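Local coordinates for protein beta-lactamase Rm3 (Uncultured bacterium, PDB 5IQK) that hydrolyses beta-lactam antibiotics as a zinc-dependent, subclass B3 metallo-beta-lactamase, and so probably confers antibiotic resistance, at residues A[23-26]-A[31-34]; A[104-107]-A[111-114]; A[115-120]-A[187-192]; A[181-186]-A[258-263]; A[222-225]-A[229-232]. One frame throughout, in Å; residues are numbered along the deposited sequence.

Interaction 1 of 5, residues A[23-26]-A[31-34]; sequences TYYV and LSSV
Y25 holds CG anti to its backbone N (chi1 -170°), and this sends its ring along the 31-34 segment as far as S32 and L31. The phenol oxygen Y25 OH comes 3.4 Å from S32 CA. Its hydrogen bond goes to M28 O, in the turn between the segments. Nearer its root the ring carries S33 O over one face, offset toward the rim, with Y25 CD1 3.8 Å from S33 O. S32 OG meets the ring at its edge, in plane, 3.5 Å from Y25 CE1. That hydroxyl is bonded to S221 O. Two adjacent strands of the seven-stranded mixed sheet, 23-25 and 34-36, meet here in the alpha-beta/beta-alpha sandwich of the metallo-beta-lactamases. Y25 and V34 form an antiparallel non-hydrogen-bonded pair, and their side chains share one face of the sheet. V26 N donates to S33 O at 2.9 Å, nearly straight at 169°. V34 CA makes a CH...O contact of 3.4 Å with Y24 O. V34 CG1 lies across T23 CG2 at 3.6 Å. T23 OG1 turns to S166 and W164 in the other sheet. V26 CG2 rests 3.6 Å from S33 OG. The main partner of that hydroxyl is D46 O, and I45 O is also within its bonding range. Helix 53-62 covers this side through I56, which touches V26 and S33.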
# COMPACT_ATOMS: atom_id res chain seq x y z
N THR A 23 8.67 6.48 -11.29
CA THR A 23 8.05 6.13 -10.01
C THR A 23 8.52 7.06 -8.89
O THR A 23 9.72 7.16 -8.64
CB THR A 23 8.36 4.67 -9.61
OG1 THR A 23 7.87 3.77 -10.62
CG2 THR A 23 7.72 4.32 -8.25
N TYR A 24 7.58 7.72 -8.21
CA TYR A 24 7.93 8.69 -7.17
C TYR A 24 7.23 8.36 -5.85
O TYR A 24 6.12 7.85 -5.86
CB TYR A 24 7.52 10.09 -7.56
CG TYR A 24 8.14 10.58 -8.84
CD1 TYR A 24 9.22 11.45 -8.81
CD2 TYR A 24 7.65 10.18 -10.08
CE1 TYR A 24 9.80 11.91 -9.99
CE2 TYR A 24 8.22 10.64 -11.25
CZ TYR A 24 9.30 11.50 -11.19
OH TYR A 24 9.88 11.95 -12.35
N TYR A 25 7.86 8.73 -4.74
CA TYR A 25 7.22 8.66 -3.41
C TYR A 25 6.53 9.98 -3.06
O TYR A 25 7.16 11.04 -3.11
CB TYR A 25 8.25 8.31 -2.34
CG TYR A 25 7.63 7.98 -0.99
CD1 TYR A 25 7.14 6.71 -0.72
CD2 TYR A 25 7.52 8.95 -0.00
CE1 TYR A 25 6.58 6.40 0.52
CE2 TYR A 25 6.95 8.64 1.26
CZ TYR A 25 6.49 7.37 1.49
OH TYR A 25 5.92 7.07 2.71
N VAL A 26 5.25 9.93 -2.71
CA VAL A 26 4.50 11.15 -2.38
C VAL A 26 3.74 11.01 -1.06
O VAL A 26 2.82 11.79 -0.78
CB VAL A 26 3.51 11.54 -3.50
CG1 VAL A 26 4.26 11.97 -4.75
CG2 VAL A 26 2.58 10.38 -3.81
N LEU A 31 3.25 6.27 6.32
CA LEU A 31 2.24 5.74 5.39
C LEU A 31 2.64 6.03 3.95
O LEU A 31 2.83 7.20 3.59
CB LEU A 31 0.87 6.37 5.67
CG LEU A 31 0.29 6.16 7.07
CD1 LEU A 31 -0.91 7.07 7.28
CD2 LEU A 31 -0.09 4.70 7.25
N SER A 32 2.73 5.00 3.10
CA SER A 32 3.23 5.21 1.75
C SER A 32 2.13 5.67 0.80
O SER A 32 0.96 5.35 0.97
CB SER A 32 3.89 3.94 1.20
OG SER A 32 5.03 3.58 1.98
N SER A 33 2.54 6.46 -0.18
CA SER A 33 1.74 6.77 -1.35
C SER A 33 2.74 6.89 -2.49
O SER A 33 3.81 7.47 -2.30
CB SER A 33 0.93 8.05 -1.17
OG SER A 33 0.12 8.28 -2.33
N VAL A 34 2.42 6.33 -3.65
CA VAL A 34 3.38 6.27 -4.75
C VAL A 34 2.74 6.78 -6.04
O VAL A 34 1.61 6.40 -6.38
CB VAL A 34 3.92 4.81 -4.94
CG1 VAL A 34 4.70 4.67 -6.25
CG2 VAL A 34 4.79 4.41 -3.75

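Interaction 2 of 5, residues A[104-107]-A[111-114]; sequences ALDL and EVGP
D106 and V112 meet in a surface contact, where the last turns of helix 101-109 touch the loop that follows. The carboxylate of D106 lies across V112, and its two oxygens do different work. D106 OD1 sits 3.4 Å from V112 CA. D106 OD2 reaches the methyl V112 CG1 at 3.6 Å. The side chain gets there with CG anti to its carbonyl carbon, beside the backbone N (chi1 -58°). A water extends the contact: it accepts from G113 N at 2.9 Å and lies 3.1 Å from D106 OD1, to which it can donate. The water can therefore link the aspartate to the G113 amide. The backbones also touch. E111 N gives a weak, bent bond to D106 O, with an angle of 133° at the hydrogen. In return, D106 CA makes a CH...O contact of 3.4 Å with E111 O. S109 OG, in the short link between the segments, bonds to L105 O. Behind the contact, L107 packs on V97 and A99 of strand 96-99. Y125 touches both D106 and L107. The contact lies at the C-terminal end of helix 101-109, where the chain passes into the long loop that leads to strand 131-133 of the metallo-beta-lactamase fold.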
# COMPACT_ATOMS: atom_id res chain seq x y z
N ALA A 104 -13.04 -3.23 -1.49
CA ALA A 104 -14.01 -2.31 -2.08
C ALA A 104 -15.26 -2.19 -1.23
O ALA A 104 -15.93 -1.16 -1.23
CB ALA A 104 -14.38 -2.75 -3.49
N LEU A 105 -15.59 -3.27 -0.53
CA LEU A 105 -16.71 -3.23 0.40
C LEU A 105 -16.41 -2.25 1.53
O LEU A 105 -17.28 -1.47 1.92
CB LEU A 105 -17.01 -4.61 0.97
CG LEU A 105 -17.57 -5.65 -0.01
CD1 LEU A 105 -17.66 -6.99 0.70
CD2 LEU A 105 -18.92 -5.21 -0.53
N ASP A 106 -15.19 -2.30 2.06
CA ASP A 106 -14.78 -1.33 3.09
C ASP A 106 -14.83 0.10 2.55
O ASP A 106 -15.39 0.99 3.19
CB ASP A 106 -13.36 -1.61 3.61
CG ASP A 106 -13.18 -3.00 4.18
OD1 ASP A 106 -14.19 -3.66 4.49
OD2 ASP A 106 -12.02 -3.42 4.32
N LEU A 107 -14.24 0.31 1.38
CA LEU A 107 -14.16 1.64 0.78
C LEU A 107 -15.54 2.25 0.55
O LEU A 107 -15.75 3.43 0.82
CB LEU A 107 -13.39 1.60 -0.54
CG LEU A 107 -11.87 1.78 -0.47
CD1 LEU A 107 -11.20 0.78 0.49
CD2 LEU A 107 -11.29 1.68 -1.87
N GLU A 111 -15.97 1.85 6.22
CA GLU A 111 -15.68 1.09 7.44
C GLU A 111 -15.56 -0.40 7.14
O GLU A 111 -16.14 -0.90 6.17
CB GLU A 111 -16.76 1.30 8.50
CG GLU A 111 -18.14 0.87 8.09
CD GLU A 111 -19.18 1.31 9.09
OE1 GLU A 111 -18.92 1.20 10.31
OE2 GLU A 111 -20.26 1.78 8.66
N VAL A 112 -14.77 -1.09 7.95
CA VAL A 112 -14.49 -2.48 7.66
C VAL A 112 -15.59 -3.37 8.21
O VAL A 112 -16.40 -2.95 9.04
CB VAL A 112 -13.14 -2.89 8.23
CG1 VAL A 112 -12.02 -1.98 7.67
CG2 VAL A 112 -13.17 -2.84 9.75
N GLY A 113 -15.64 -4.60 7.71
CA GLY A 113 -16.64 -5.56 8.11
C GLY A 113 -16.13 -6.50 9.18
O GLY A 113 -14.97 -6.43 9.58
N PRO A 114 -17.00 -7.41 9.63
CA PRO A 114 -16.75 -8.29 10.77
C PRO A 114 -15.55 -9.22 10.56
O PRO A 114 -15.00 -9.68 11.56
CB PRO A 114 -18.05 -9.09 10.88
CG PRO A 114 -19.09 -8.23 10.26
CD PRO A 114 -18.38 -7.53 9.14
O HOH W 1 -14.08 -6.32 6.02

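Interaction 3 of 5, residues A[115-120]-A[187-192]; sequences DDPQYH and PGFKFS. With ZN (zinc ion), chain F.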
# COMPACT_ATOMS: atom_id res chain seq x y z
N ASP A 115 -15.15 -9.47 9.32
CA ASP A 115 -13.99 -10.32 9.06
C ASP A 115 -12.65 -9.60 9.18
O ASP A 115 -11.60 -10.22 9.05
CB ASP A 115 -14.10 -11.00 7.67
CG ASP A 115 -14.41 -10.02 6.55
OD1 ASP A 115 -14.79 -8.86 6.82
OD2 ASP A 115 -14.28 -10.43 5.37
N ASP A 116 -12.67 -8.31 9.47
CA ASP A 116 -11.41 -7.57 9.60
C ASP A 116 -10.83 -7.77 10.99
O ASP A 116 -11.56 -7.70 11.99
CB ASP A 116 -11.63 -6.09 9.31
CG ASP A 116 -10.34 -5.35 9.02
OD1 ASP A 116 -10.11 -5.04 7.83
OD2 ASP A 116 -9.56 -5.09 9.96
N PRO A 117 -9.52 -8.04 11.07
CA PRO A 117 -8.90 -8.18 12.40
C PRO A 117 -9.06 -6.91 13.25
O PRO A 117 -8.96 -7.02 14.49
CB PRO A 117 -7.43 -8.45 12.07
CG PRO A 117 -7.47 -9.09 10.71
CD PRO A 117 -8.60 -8.41 9.99
N GLN A 118 -9.34 -5.77 12.63
CA GLN A 118 -9.54 -4.54 13.40
C GLN A 118 -10.97 -3.98 13.30
O GLN A 118 -11.20 -2.79 13.57
CB GLN A 118 -8.51 -3.49 12.97
CG GLN A 118 -7.09 -3.99 13.19
CD GLN A 118 -6.03 -2.98 12.83
OE1 GLN A 118 -5.11 -3.28 12.06
NE2 GLN A 118 -6.13 -1.78 13.40
N TYR A 119 -11.92 -4.86 13.01
CA TYR A 119 -13.34 -4.50 13.06
C TYR A 119 -13.69 -3.95 14.44
O TYR A 119 -13.19 -4.48 15.42
CB TYR A 119 -14.21 -5.74 12.77
CG TYR A 119 -15.69 -5.47 12.83
CD1 TYR A 119 -16.48 -5.98 13.88
CD2 TYR A 119 -16.31 -4.71 11.85
CE1 TYR A 119 -17.84 -5.74 13.92
CE2 TYR A 119 -17.67 -4.47 11.88
CZ TYR A 119 -18.43 -4.97 12.92
OH TYR A 119 -19.78 -4.72 12.95
N HIS A 120 -14.50 -2.90 14.52
CA HIS A 120 -14.94 -2.33 15.81
C HIS A 120 -13.82 -1.57 16.50
O HIS A 120 -14.00 -1.09 17.62
CB HIS A 120 -15.48 -3.45 16.75
CG HIS A 120 -16.47 -2.99 17.77
ND1 HIS A 120 -16.74 -3.71 18.92
CD2 HIS A 120 -17.28 -1.91 17.81
CE1 HIS A 120 -17.67 -3.08 19.62
NE2 HIS A 120 -18.01 -1.99 18.97
N PRO A 187 -6.99 -6.15 20.15
CA PRO A 187 -6.77 -7.18 21.17
C PRO A 187 -7.95 -8.15 21.22
O PRO A 187 -9.10 -7.76 21.06
CB PRO A 187 -6.65 -6.38 22.47
CG PRO A 187 -6.09 -5.06 22.01
CD PRO A 187 -6.80 -4.79 20.70
N GLY A 188 -7.64 -9.43 21.41
CA GLY A 188 -8.68 -10.43 21.52
C GLY A 188 -8.97 -11.17 20.23
O GLY A 188 -9.45 -12.29 20.28
N PHE A 189 -8.67 -10.55 19.08
CA PHE A 189 -8.81 -11.23 17.78
C PHE A 189 -7.77 -12.32 17.68
O PHE A 189 -6.63 -12.13 18.11
CB PHE A 189 -8.65 -10.24 16.62
CG PHE A 189 -8.69 -10.90 15.26
CD1 PHE A 189 -9.91 -11.11 14.63
CD2 PHE A 189 -7.52 -11.31 14.63
CE1 PHE A 189 -9.96 -11.72 13.37
CE2 PHE A 189 -7.57 -11.90 13.37
CZ PHE A 189 -8.79 -12.12 12.75
N LYS A 190 -8.16 -13.48 17.14
CA LYS A 190 -7.25 -14.60 16.99
C LYS A 190 -7.13 -15.01 15.52
O LYS A 190 -8.09 -15.48 14.90
CB LYS A 190 -7.70 -15.78 17.86
CG LYS A 190 -7.61 -15.48 19.36
CD LYS A 190 -7.24 -16.70 20.19
CE LYS A 190 -7.43 -16.42 21.68
NZ LYS A 190 -7.07 -17.58 22.55
N PHE A 191 -5.95 -14.80 14.95
CA PHE A 191 -5.69 -15.24 13.58
C PHE A 191 -5.88 -16.75 13.43
O PHE A 191 -6.26 -17.24 12.35
CB PHE A 191 -4.28 -14.85 13.17
CG PHE A 191 -4.15 -13.40 12.83
CD1 PHE A 191 -4.34 -12.95 11.53
CD2 PHE A 191 -3.84 -12.47 13.82
CE1 PHE A 191 -4.22 -11.60 11.22
CE2 PHE A 191 -3.70 -11.11 13.51
CZ PHE A 191 -3.91 -10.69 12.22
N SER A 192 -5.62 -17.48 14.51
CA SER A 192 -5.70 -18.93 14.50
C SER A 192 -7.10 -19.45 14.80
O SER A 192 -7.34 -20.65 14.73
CB SER A 192 -4.70 -19.52 15.51
OG SER A 192 -5.02 -19.14 16.84
ZN ZN F . -15.99 -5.68 19.66
O HOH W 2 -13.95 -5.42 19.77
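P117 lies flat over the ring of F189, and this is the tight part of the contact. P117 CA stands 3.7 Å from the centroid of the F189 ring and only 7° off its normal, a CH-pi contact over the face. P117 CB adds to it, 3.7 Å from F189 CE2. The proline ring and the phenyl ring extend alongside each other in the same direction. The F189 side chain is extended away from its backbone N (chi1 176°), which places the ring beneath the proline. F191 closes the group from another side. Its CE1 comes 4.1 Å from P117 CG, while F189 CE2 sits over the centre of the F191 ring. R264, A200 and L204 of the two neighbouring helices touch F191. The 115-120 side is braced by an Asx turn, in which Q118 N donates at 2.8 Å to the anti lone pair of D116 OD2. This oxygen also accepts from H79 NE2, so D116 links the loop to a zinc ligand. A type I turn from D116 to Y119 shapes the same segment. The far ends are looser. K190 is exposed, and so is H120, whose ND1 binds a separate zinc ion at 2.2 Å. A water is bound to this zinc at 2.1 Å. The contact is a proline-aromatic cluster between two loops, one carrying D116 as a second-shell partner of the metallo-beta-lactamase zinc site.

Interaction 4 of 5, residues A[181-186]-A[258-263]; sequences INAVSR and RTLLDS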
# COMPACT_ATOMS: atom_id res chain seq x y z
N ILE A 181 1.44 -7.22 5.50
CA ILE A 181 1.20 -8.64 5.75
C ILE A 181 1.54 -8.98 7.20
O ILE A 181 1.85 -10.13 7.53
CB ILE A 181 2.03 -9.54 4.80
CG1 ILE A 181 3.49 -9.10 4.80
CG2 ILE A 181 1.46 -9.47 3.39
CD1 ILE A 181 4.40 -10.04 4.05
N ASN A 182 1.47 -7.97 8.07
CA ASN A 182 1.76 -8.18 9.47
C ASN A 182 0.51 -8.62 10.24
O ASN A 182 -0.56 -8.01 10.12
CB ASN A 182 2.39 -6.92 10.10
CG ASN A 182 1.53 -5.66 9.97
OD1 ASN A 182 0.80 -5.46 9.00
ND2 ASN A 182 1.64 -4.78 10.97
N ALA A 183 0.66 -9.70 11.00
CA ALA A 183 -0.43 -10.25 11.80
C ALA A 183 -0.64 -9.43 13.08
O ALA A 183 -0.20 -9.83 14.18
CB ALA A 183 -0.16 -11.72 12.14
N VAL A 184 -1.27 -8.28 12.92
CA VAL A 184 -1.66 -7.43 14.03
C VAL A 184 -3.17 -7.23 13.95
O VAL A 184 -3.77 -7.38 12.88
CB VAL A 184 -0.95 -6.07 14.00
CG1 VAL A 184 0.55 -6.26 13.99
CG2 VAL A 184 -1.38 -5.30 12.75
N SER A 185 -3.79 -6.91 15.09
CA SER A 185 -5.25 -6.85 15.18
C SER A 185 -5.70 -6.04 16.38
O SER A 185 -4.87 -5.57 17.16
CB SER A 185 -5.83 -8.27 15.31
OG SER A 185 -5.50 -8.79 16.58
N ARG A 186 -7.01 -5.90 16.56
CA ARG A 186 -7.49 -5.46 17.85
C ARG A 186 -7.18 -6.55 18.89
O ARG A 186 -7.08 -7.74 18.55
CB ARG A 186 -8.99 -5.15 17.80
CG ARG A 186 -9.93 -6.39 17.71
CD ARG A 186 -11.29 -5.85 17.31
NE ARG A 186 -12.41 -6.78 17.13
CZ ARG A 186 -12.57 -7.60 16.09
NH1 ARG A 186 -13.66 -8.34 15.99
NH2 ARG A 186 -11.62 -7.71 15.15
N ARG A 258 6.97 -13.54 8.47
CA ARG A 258 6.86 -14.92 8.95
C ARG A 258 7.24 -15.00 10.41
O ARG A 258 6.60 -15.70 11.21
CB ARG A 258 7.74 -15.87 8.16
CG ARG A 258 7.17 -16.28 6.83
CD ARG A 258 7.97 -17.42 6.23
NE ARG A 258 7.25 -17.97 5.09
CZ ARG A 258 7.68 -17.95 3.84
NH1 ARG A 258 6.93 -18.48 2.88
NH2 ARG A 258 8.87 -17.43 3.55
N THR A 259 8.33 -14.30 10.74
CA THR A 259 8.83 -14.24 12.10
C THR A 259 7.79 -13.64 13.03
O THR A 259 7.54 -14.18 14.12
CB THR A 259 10.12 -13.41 12.16
OG1 THR A 259 11.13 -14.07 11.40
CG2 THR A 259 10.61 -13.26 13.58
N LEU A 260 7.18 -12.54 12.59
CA LEU A 260 6.12 -11.90 13.36
C LEU A 260 4.95 -12.88 13.54
O LEU A 260 4.43 -13.03 14.65
CB LEU A 260 5.67 -10.61 12.66
CG LEU A 260 4.58 -9.72 13.27
CD1 LEU A 260 4.69 -8.30 12.76
CD2 LEU A 260 3.17 -10.24 13.02
N LEU A 261 4.53 -13.54 12.47
CA LEU A 261 3.42 -14.50 12.58
C LEU A 261 3.73 -15.63 13.58
O LEU A 261 2.85 -16.03 14.36
CB LEU A 261 3.06 -15.09 11.22
CG LEU A 261 1.89 -16.08 11.29
CD1 LEU A 261 0.64 -15.42 11.85
CD2 LEU A 261 1.60 -16.69 9.92
N ASP A 262 4.95 -16.16 13.55
CA ASP A 262 5.33 -17.23 14.48
C ASP A 262 5.18 -16.79 15.93
O ASP A 262 4.67 -17.55 16.77
CB ASP A 262 6.78 -17.68 14.25
CG ASP A 262 6.97 -18.41 12.94
OD1 ASP A 262 5.98 -18.97 12.42
OD2 ASP A 262 8.11 -18.43 12.43
N SER A 263 5.60 -15.57 16.22
CA SER A 263 5.48 -15.01 17.56
C SER A 263 4.04 -14.81 17.95
O SER A 263 3.65 -15.07 19.09
CB SER A 263 6.22 -13.67 17.67
OG SER A 263 7.61 -13.86 17.58
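A183 is met by two leucines of helix 249-269. Its methyl CB touches L260 CD2 at 3.7 Å and L261 CD1 at 3.8 Å. L260 does more of the covering. Its CD2 also comes 3.3 Å from A183 N and lies close to A183 O, so one methyl rests against the backbone as well. The other branch, L260 CD1, meets N182 CB at 3.8 Å. With chi1 at -178° L260 stretches straight out from the helix, and the fork of methyls reaches across to the loop. The side-chain contacts are apolar. A183 stands at the centre of an inverse gamma turn, closed by a weak bond from V184 N to N182 O. That turn points the methyl at the helix. On the helix the regular bonds continue, with D262 N donating to R258 O at 2.9 Å. Further out, F191, later in the same loop, packs on A183. R205 and F208 of helix 200-212 touch L261, and I181 reaches L211 of the same helix. S185 OG donates to R186 O at 2.7 Å from above the carbonyl plane, and R264 NH2 bonds to this hydroxyl. N182 O accepts from H155 ND1, the second nitrogen of a zinc-ligand imidazole. This is a loop-on-helix contact, with the C-terminal helix of the metallo-beta-lactamase fold backing a loop beside the zinc site.

Interaction 5 of 5, residues A[222-225]-A[229-232]; sequences AHPE and LWQR. With ZN (zinc ion), chain D.
W230 turns the benzo part of its indole to P224, with W230 CZ2 3.7 Å from P224 CG. The approach is oblique and the two side chains cross. L229 CB lies over one face of the indole, offset toward the rim. Y25 meets W230 edge-to-face, and W230 NE1 bonds to K29 O. The guanidinium of R232 has L229 CD1 over one face, again near its rim. All this belongs to the metallo-beta-lactamase fold, where the loop after strand 218-221 supplies a zinc ligand and then enters helix 229-239. The ligand is H223. Its NE2 binds the zinc ion at 2.0 Å, and D81 and H82 bind the same metal. Two waters are also bound, the nearer at 2.1 Å from zinc. W10 meets the imidazole edge-to-face. P224, next in the chain, packs on the first turn of helix 229-239. It rests against both W230 and L229, and P224 CB is 3.8 Å from L229 CD2. The L229 side chain points away from its own amide (chi1 -171°), which lays it beside the proline. E225 lies at the margin, with its CG 4.4 Å from W230 NE1. R232 NH1 bonds to L219 O and S227 O. P224 O accepts from S227 OG and, more weakly, from L229 N at 3.3 Å, with 158° at the hydrogen.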
# COMPACT_ATOMS: atom_id res chain seq x y z
N ALA A 222 3.56 -0.73 2.17
CA ALA A 222 2.46 0.15 2.53
C ALA A 222 2.80 0.99 3.76
O ALA A 222 2.47 2.18 3.82
CB ALA A 222 1.18 -0.67 2.76
N HIS A 223 3.47 0.37 4.73
CA HIS A 223 4.11 1.14 5.81
C HIS A 223 5.60 1.18 5.48
O HIS A 223 6.26 0.15 5.53
CB HIS A 223 3.85 0.49 7.19
CG HIS A 223 2.45 0.68 7.69
ND1 HIS A 223 2.12 1.55 8.70
CD2 HIS A 223 1.29 0.09 7.31
CE1 HIS A 223 0.82 1.51 8.92
NE2 HIS A 223 0.29 0.62 8.10
N PRO A 224 6.13 2.37 5.11
CA PRO A 224 7.45 2.47 4.47
C PRO A 224 8.61 1.92 5.31
O PRO A 224 9.51 1.34 4.73
CB PRO A 224 7.61 3.98 4.22
CG PRO A 224 6.66 4.65 5.15
CD PRO A 224 5.49 3.69 5.26
N GLU A 225 8.59 2.07 6.64
CA GLU A 225 9.70 1.57 7.44
C GLU A 225 9.82 0.05 7.37
O GLU A 225 10.88 -0.50 7.68
CB GLU A 225 9.57 2.01 8.91
CG GLU A 225 8.48 3.03 9.18
CD GLU A 225 7.09 2.43 9.11
OE1 GLU A 225 6.24 2.99 8.40
OE2 GLU A 225 6.85 1.39 9.76
N LEU A 229 12.65 2.18 4.13
CA LEU A 229 12.69 3.23 3.10
C LEU A 229 13.50 4.44 3.55
O LEU A 229 14.13 5.10 2.71
CB LEU A 229 11.28 3.68 2.71
CG LEU A 229 11.18 4.62 1.50
CD1 LEU A 229 11.86 4.00 0.28
CD2 LEU A 229 9.73 4.95 1.19
N TRP A 230 13.49 4.75 4.85
CA TRP A 230 14.20 5.95 5.29
C TRP A 230 15.71 5.72 5.38
O TRP A 230 16.49 6.64 5.14
CB TRP A 230 13.62 6.47 6.61
CG TRP A 230 12.13 6.65 6.52
CD1 TRP A 230 11.20 6.29 7.46
CD2 TRP A 230 11.39 7.17 5.39
NE1 TRP A 230 9.94 6.58 7.00
CE2 TRP A 230 10.02 7.11 5.74
CE3 TRP A 230 11.75 7.70 4.14
CZ2 TRP A 230 9.01 7.55 4.88
CZ3 TRP A 230 10.74 8.13 3.29
CH2 TRP A 230 9.39 8.06 3.66
N GLN A 231 16.13 4.49 5.68
CA GLN A 231 17.55 4.16 5.57
C GLN A 231 18.00 4.27 4.11
O GLN A 231 19.06 4.84 3.80
CB GLN A 231 17.86 2.76 6.10
CG GLN A 231 17.66 2.58 7.60
CD GLN A 231 16.26 2.12 7.95
OE1 GLN A 231 15.29 2.45 7.27
NE2 GLN A 231 16.15 1.33 9.02
N ARG A 232 17.20 3.69 3.23
CA ARG A 232 17.46 3.70 1.79
C ARG A 232 17.51 5.13 1.24
O ARG A 232 18.42 5.47 0.47
CB ARG A 232 16.36 2.88 1.09
CG ARG A 232 16.54 1.39 1.33
CD ARG A 232 15.28 0.57 1.04
NE ARG A 232 14.87 0.50 -0.35
CZ ARG A 232 13.62 0.31 -0.74
NH1 ARG A 232 12.65 0.19 0.17
NH2 ARG A 232 13.32 0.24 -2.02
ZN ZN D . -1.67 0.38 7.64
O HOH W 3 -1.36 -1.98 7.66
O HOH W 4 -3.09 -0.78 8.68

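From the N terminus, interaction 1 closes the short turn between strands 23-25 and 34-36. Interaction 2 then closes the exit of helix 101-109. The chain runs straight on into segment 115-120 of interaction 3, where Y119 touches V112 and G113. Interactions 3 and 4 cross, because their segments alternate along the chain in the order 115-120, 181-186, 187-192, 258-263. They meet where R186 reaches P117, and together they tie the 115-120 loop to the C-terminal helix. Interaction 5, another short closure, falls between the two segments of interaction 4. It touches interaction 1 through Y25, S32, P224 and W230, joining the two sheets of the sandwich.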